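Local coordinates for TBC1 domain family member 22A (PDB 2QFZ), which probably acts as a GTPase-activating protein for Rab family GTPases through the TBC domain held in this chain, and forms homodimers, at residues 135-140 against 194-199; 145-150 against 204-209. All coordinates share one frame; numbering follows the deposited sequence.

Contact 1 (135-140 against 194-199); sequences FIWAIR and CMSKLL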
loop_
_atom_site.group_PDB
_atom_site.type_symbol
_atom_site.label_atom_id
_atom_site.label_comp_id
_atom_site.label_asym_id
_atom_site.label_seq_id
_atom_site.Cartn_x
_atom_site.Cartn_y
_atom_site.Cartn_z
ATOM N N PHE A 135 15.084 7.942 -2.583
ATOM C CA PHE A 135 15.995 8.746 -3.429
ATOM C C PHE A 135 16.294 8.081 -4.803
ATOM O O PHE A 135 16.249 8.748 -5.867
ATOM C CB PHE A 135 17.297 9.052 -2.652
ATOM C CG PHE A 135 18.258 9.948 -3.389
ATOM C CD1 PHE A 135 18.161 11.318 -3.286
ATOM C CD2 PHE A 135 19.263 9.418 -4.172
ATOM C CE1 PHE A 135 19.040 12.158 -3.987
ATOM C CE2 PHE A 135 20.146 10.258 -4.878
ATOM C CZ PHE A 135 20.028 11.624 -4.772
ATOM N N ILE A 136 16.577 6.779 -4.802
ATOM C CA ILE A 136 16.827 6.058 -6.075
ATOM C C ILE A 136 15.571 6.008 -6.965
ATOM O O ILE A 136 15.633 6.276 -8.176
ATOM C CB ILE A 136 17.405 4.636 -5.817
ATOM C CG1 ILE A 136 18.880 4.739 -5.381
ATOM C CG2 ILE A 136 17.312 3.728 -7.050
ATOM C CD1 ILE A 136 19.459 3.403 -4.891
ATOM N N TRP A 137 14.420 5.683 -6.374
ATOM C CA TRP A 137 13.153 5.714 -7.127
ATOM C C TRP A 137 12.918 7.087 -7.824
ATOM O O TRP A 137 12.552 7.152 -9.001
ATOM C CB TRP A 137 11.959 5.340 -6.230
ATOM C CG TRP A 137 10.782 5.122 -7.058
ATOM C CD1 TRP A 137 10.376 3.947 -7.599
ATOM C CD2 TRP A 137 9.860 6.113 -7.498
ATOM N NE1 TRP A 137 9.230 4.144 -8.353
ATOM C CE2 TRP A 137 8.899 5.466 -8.305
ATOM C CE3 TRP A 137 9.723 7.499 -7.257
ATOM C CZ2 TRP A 137 7.838 6.146 -8.897
ATOM C CZ3 TRP A 137 8.671 8.176 -7.886
ATOM C CH2 TRP A 137 7.750 7.494 -8.675
ATOM N N ALA A 138 13.163 8.165 -7.076
ATOM C CA ALA A 138 12.919 9.548 -7.516
ATOM C C ALA A 138 13.830 9.951 -8.676
ATOM O O ALA A 138 13.359 10.488 -9.654
ATOM C CB ALA A 138 13.099 10.496 -6.361
ATOM N N ILE A 139 15.120 9.658 -8.589
ATOM C CA ILE A 139 16.007 10.001 -9.707
ATOM C C ILE A 139 15.723 9.131 -10.956
ATOM O O ILE A 139 15.903 9.587 -12.059
ATOM C CB ILE A 139 17.515 10.047 -9.298
ATOM C CG1 ILE A 139 18.065 8.666 -9.019
ATOM C CG2 ILE A 139 17.713 10.972 -8.053
ATOM C CD1 ILE A 139 19.377 8.687 -8.217
ATOM N N ARG A 140 15.245 7.898 -10.770
ATOM C CA ARG A 140 14.875 7.041 -11.886
ATOM C C ARG A 140 13.476 7.286 -12.446
ATOM O O ARG A 140 13.088 6.688 -13.461
ATOM C CB ARG A 140 15.080 5.557 -11.511
ATOM C CG ARG A 140 16.558 5.274 -11.235
ATOM C CD ARG A 140 16.885 3.827 -11.088
ATOM N NE ARG A 140 16.703 3.131 -12.345
ATOM C CZ ARG A 140 17.609 3.084 -13.323
ATOM N NH1 ARG A 140 18.781 3.690 -13.210
ATOM N NH2 ARG A 140 17.337 2.417 -14.424
ATOM N N CYS A 194 9.433 -4.289 -5.580
ATOM C CA CYS A 194 8.006 -4.522 -5.334
ATOM C C CYS A 194 7.228 -3.220 -5.203
ATOM O O CYS A 194 6.172 -3.087 -5.811
ATOM C CB CYS A 194 7.821 -5.459 -4.136
ATOM S SG CYS A 194 8.246 -7.192 -4.574
ATOM N N MET A 195 7.782 -2.253 -4.482
ATOM C CA MET A 195 7.272 -0.874 -4.493
ATOM C C MET A 195 7.229 -0.273 -5.897
ATOM O O MET A 195 6.218 0.303 -6.278
ATOM C CB MET A 195 8.079 0.026 -3.558
ATOM C CG MET A 195 7.421 1.344 -3.198
ATOM S SD MET A 195 8.574 2.643 -2.631
ATOM C CE MET A 195 9.610 2.857 -4.132
ATOM N N SER A 196 8.295 -0.442 -6.683
ATOM C CA SER A 196 8.292 0.013 -8.074
ATOM C C SER A 196 7.153 -0.555 -8.904
ATOM O O SER A 196 6.559 0.149 -9.694
ATOM C CB SER A 196 9.632 -0.267 -8.783
ATOM O OG SER A 196 10.644 0.520 -8.210
ATOM N N LYS A 197 6.854 -1.820 -8.704
ATOM C CA LYS A 197 5.794 -2.508 -9.397
ATOM C C LYS A 197 4.393 -1.944 -9.013
ATOM O O LYS A 197 3.554 -1.657 -9.875
ATOM C CB LYS A 197 5.908 -4.009 -9.072
ATOM C CG LYS A 197 5.696 -4.921 -10.217
ATOM C CD LYS A 197 7.004 -5.228 -10.931
ATOM C CE LYS A 197 6.770 -6.031 -12.223
ATOM N NZ LYS A 197 7.959 -5.961 -13.169
ATOM N N LEU A 198 4.145 -1.815 -7.716
ATOM C CA LEU A 198 2.985 -1.074 -7.218
ATOM C C LEU A 198 2.858 0.307 -7.901
ATOM O O LEU A 198 1.817 0.648 -8.413
ATOM C CB LEU A 198 3.108 -0.904 -5.715
ATOM C CG LEU A 198 1.909 -0.310 -4.939
ATOM C CD1 LEU A 198 2.136 -0.415 -3.408
ATOM C CD2 LEU A 198 1.673 1.164 -5.282
ATOM N N LEU A 199 3.933 1.086 -7.927
ATOM C CA LEU A 199 3.877 2.432 -8.482
ATOM C C LEU A 199 3.671 2.492 -9.983
ATOM O O LEU A 199 3.032 3.433 -10.478
ATOM C CB LEU A 199 5.114 3.234 -8.090
ATOM C CG LEU A 199 5.175 3.599 -6.612
ATOM C CD1 LEU A 199 6.606 3.883 -6.174
ATOM C CD2 LEU A 199 4.293 4.825 -6.384
HETATM O O HOH W 1 7.829 2.546 -10.568
#

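Contact 2 (145-150 against 204-209); sequences GYVQGI and DNYTFA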
loop_
_atom_site.group_PDB
_atom_site.type_symbol
_atom_site.label_atom_id
_atom_site.label_comp_id
_atom_site.label_asym_id
_atom_site.label_seq_id
_atom_site.Cartn_x
_atom_site.Cartn_y
_atom_site.Cartn_z
ATOM N N GLY A 145 9.584 12.467 -9.523
ATOM C CA GLY A 145 10.528 12.858 -8.485
ATOM C C GLY A 145 10.002 12.332 -7.174
ATOM O O GLY A 145 9.282 11.365 -7.163
ATOM N N TYR A 146 10.356 12.983 -6.062
ATOM C CA TYR A 146 9.822 12.600 -4.774
ATOM C C TYR A 146 8.528 13.351 -4.513
ATOM O O TYR A 146 8.495 14.571 -4.598
ATOM C CB TYR A 146 10.812 12.878 -3.646
ATOM C CG TYR A 146 10.199 12.641 -2.287
ATOM C CD1 TYR A 146 9.829 11.366 -1.892
ATOM C CD2 TYR A 146 9.978 13.689 -1.405
ATOM C CE1 TYR A 146 9.225 11.139 -0.661
ATOM C CE2 TYR A 146 9.394 13.476 -0.199
ATOM C CZ TYR A 146 9.025 12.194 0.182
ATOM O OH TYR A 146 8.445 11.967 1.419
ATOM N N VAL A 147 7.462 12.619 -4.211
ATOM C CA VAL A 147 6.188 13.249 -3.782
ATOM C C VAL A 147 5.855 12.725 -2.384
ATOM O O VAL A 147 5.768 11.541 -2.214
ATOM C CB VAL A 147 5.047 12.899 -4.775
ATOM C CG1 VAL A 147 3.771 13.703 -4.469
ATOM C CG2 VAL A 147 5.494 13.145 -6.200
ATOM N N GLN A 148 5.663 13.579 -1.377
ATOM C CA GLN A 148 5.285 13.040 -0.046
ATOM C C GLN A 148 4.030 12.161 -0.146
ATOM O O GLN A 148 3.081 12.496 -0.867
ATOM C CB GLN A 148 5.075 14.145 0.995
ATOM C CG GLN A 148 5.010 13.603 2.429
ATOM C CD GLN A 148 4.858 14.715 3.484
ATOM O OE1 GLN A 148 5.194 15.882 3.229
ATOM N NE2 GLN A 148 4.353 14.347 4.672
ATOM N N GLY A 149 4.041 11.026 0.558
ATOM C CA GLY A 149 3.022 9.973 0.359
ATOM C C GLY A 149 3.620 8.684 -0.204
ATOM O O GLY A 149 3.304 7.572 0.273
ATOM N N ILE A 150 4.496 8.808 -1.207
ATOM C CA ILE A 150 5.216 7.626 -1.697
ATOM C C ILE A 150 6.085 6.991 -0.593
ATOM O O ILE A 150 6.267 5.791 -0.588
ATOM C CB ILE A 150 6.104 7.899 -2.907
ATOM C CG1 ILE A 150 5.293 8.418 -4.071
ATOM C CG2 ILE A 150 6.845 6.604 -3.361
ATOM C CD1 ILE A 150 6.131 8.580 -5.319
ATOM N N ASP A 204 0.050 7.997 -12.930
ATOM C CA ASP A 204 -0.515 9.359 -13.015
ATOM C C ASP A 204 -0.801 10.016 -11.643
ATOM O O ASP A 204 -1.072 11.214 -11.569
ATOM C CB ASP A 204 -1.797 9.349 -13.876
ATOM C CG ASP A 204 -2.840 8.354 -13.385
ATOM O OD1 ASP A 204 -2.522 7.483 -12.528
ATOM O OD2 ASP A 204 -3.991 8.420 -13.884
ATOM N N ASN A 205 -0.740 9.224 -10.574
ATOM C CA ASN A 205 -0.908 9.763 -9.199
ATOM C C ASN A 205 0.167 10.724 -8.781
ATOM O O ASN A 205 -0.064 11.527 -7.888
ATOM C CB ASN A 205 -0.964 8.631 -8.150
ATOM C CG ASN A 205 -2.295 7.937 -8.114
ATOM O OD1 ASN A 205 -3.120 8.140 -8.990
ATOM N ND2 ASN A 205 -2.516 7.120 -7.084
ATOM N N TYR A 206 1.338 10.637 -9.412
ATOM C CA TYR A 206 2.543 11.290 -8.904
ATOM C C TYR A 206 3.332 12.129 -9.928
ATOM O O TYR A 206 4.351 12.696 -9.576
ATOM C CB TYR A 206 3.457 10.270 -8.218
ATOM C CG TYR A 206 2.751 9.514 -7.101
ATOM C CD1 TYR A 206 2.356 10.174 -5.921
ATOM C CD2 TYR A 206 2.440 8.173 -7.223
ATOM C CE1 TYR A 206 1.673 9.484 -4.895
ATOM C CE2 TYR A 206 1.773 7.483 -6.194
ATOM C CZ TYR A 206 1.409 8.145 -5.044
ATOM O OH TYR A 206 0.733 7.471 -4.074
ATOM N N THR A 207 2.826 12.245 -11.145
ATOM C CA THR A 207 3.318 13.241 -12.056
ATOM C C THR A 207 2.917 14.679 -11.615
ATOM O O THR A 207 2.218 14.871 -10.590
ATOM C CB THR A 207 2.949 12.882 -13.525
ATOM O OG1 THR A 207 1.516 12.707 -13.691
ATOM C CG2 THR A 207 3.676 11.592 -13.908
ATOM N N PHE A 208 3.439 15.670 -12.346
ATOM C CA PHE A 208 3.172 17.103 -12.120
ATOM C C PHE A 208 1.682 17.401 -11.931
ATOM O O PHE A 208 0.868 17.112 -12.817
ATOM C CB PHE A 208 3.713 17.919 -13.310
ATOM C CG PHE A 208 3.737 19.397 -13.070
ATOM C CD1 PHE A 208 4.718 19.961 -12.278
ATOM C CD2 PHE A 208 2.777 20.219 -13.628
ATOM C CE1 PHE A 208 4.743 21.310 -12.043
ATOM C CE2 PHE A 208 2.792 21.581 -13.400
ATOM C CZ PHE A 208 3.771 22.133 -12.611
ATOM N N ALA A 209 1.322 17.963 -10.772
ATOM C CA ALA A 209 -0.081 18.283 -10.468
ATOM C C ALA A 209 -0.938 17.058 -10.149
ATOM O O ALA A 209 -2.166 17.178 -10.012
ATOM C CB ALA A 209 -0.734 19.061 -11.643
#

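Contact 1 (135-140 against 194-199)
With CG anti to the backbone N (chi1 -169°), Trp137 sends its indole from helix 124-140 toward helix 181-200, while Met195, swung to the same first torsion and then bent at chi3 (62°), turns its terminal methyl back to meet it. Both helices belong to the all-helical TBC domain. The axes of these short segments come no closer than 11.7 Å, so the indole does the bridging. Leu199 CD1 lies over one face of the five-membered ring in a CH-pi contact, 3.8 Å from its centroid and displaced toward the NE1-CE2 bond. Met195 CE approaches obliquely, reaching Trp137 CD1 at 3.7 Å, and its methyl rather than its sulfur does the touching. The indole N-H is satisfied through a water: Trp137 NE1 donates to it at 3.1 Å, and the water in turn donates to the main-chain Ser196 O at 2.8 Å. Losing the indole to an alanine here is likely to open a gap between the helices and leave Leu199 CD1 and Met195 CE without their aromatic partner and the water without its N-H donor. Three residues of helix 181-200 thus meet the pyrrole part of the indole, while Tyr192 also touches the Trp137 side chain and His141 stacks on it. The third of them, Ser196, sits at the ring edge and near its plane, OG 3.5 Å from Trp137 CD1; that hydroxyl is hydrogen-bonded to Tyr192 O, one turn back in its own helix.

Contact 2 (145-150 against 204-209)
Ile150 and Val147 pack against the ring of Tyr206 where two loops of the TBC domain meet, one leading into helix 150-162 and the other running toward helix 211-227. Residues 146-148 form the Tyr-x-Gln motif of TBC RabGAPs, and Gln148 probably corresponds to the glutamine finger of this family; its side chain touches Arg114. Tyr206 holds CG beside its backbone N (chi1 -56°), which points the ring at the 145-150 loop. Ile150 takes a similar first torsion (-60°) and stays extended at chi2, laying CG1 over the middle of the ring and CD1 beyond it toward Tyr206 CG. The CH-pi contact is nearly perpendicular: Ile150 CG1 stands 3.8 Å from the Tyr206 ring centroid, 9° off the normal. On the opposite face the ring rests against CB of its neighbour Asn205, so it is held flat between two aliphatic groups. Val147 comes in obliquely at the ring, its CB 4.0 Å from Tyr206 CD1. Its two methyls divide the work: CG1 reaches the ring as well, whereas CG2 turns to the main chain and meets Tyr206 O at 3.6 Å. Between Val147 and Ile150 the chain makes a tight turn resembling a distorted type II, closed by Ile150 N donating to Val147 O at 3.2 Å. Gly149 occupies a corner of it where a CB would press on the carbonyl O of Gln148. Asn251 serves both loops: its ND2 donates to Gln148 O, and its main-chain O is hydrogen-bonded to Tyr206 OH, which fixes the polar end of the ring.

How the contacts relate
Both contacts are largely buried and their centres lie about 11 Å apart. Contact 1 joins two helices, and contact 2 joins the loops that follow those same helices. All four touching residues of contact 1 are buried; in contact 2 Val147 is partly exposed. Their segments alternate along the chain. Each has one aromatic ring with an aliphatic CH-pi partner, but the indole in contact 1 adds a water bridge, whereas contact 2 is apolar between its side chains and its tyrosine hydroxyl bonds outside it. The two adjoin: Trp137 CZ3 packs on Ile150 CD1 at 3.6 Å, and Leu199 CD2 on Tyr206 CE2 at 3.7 Å.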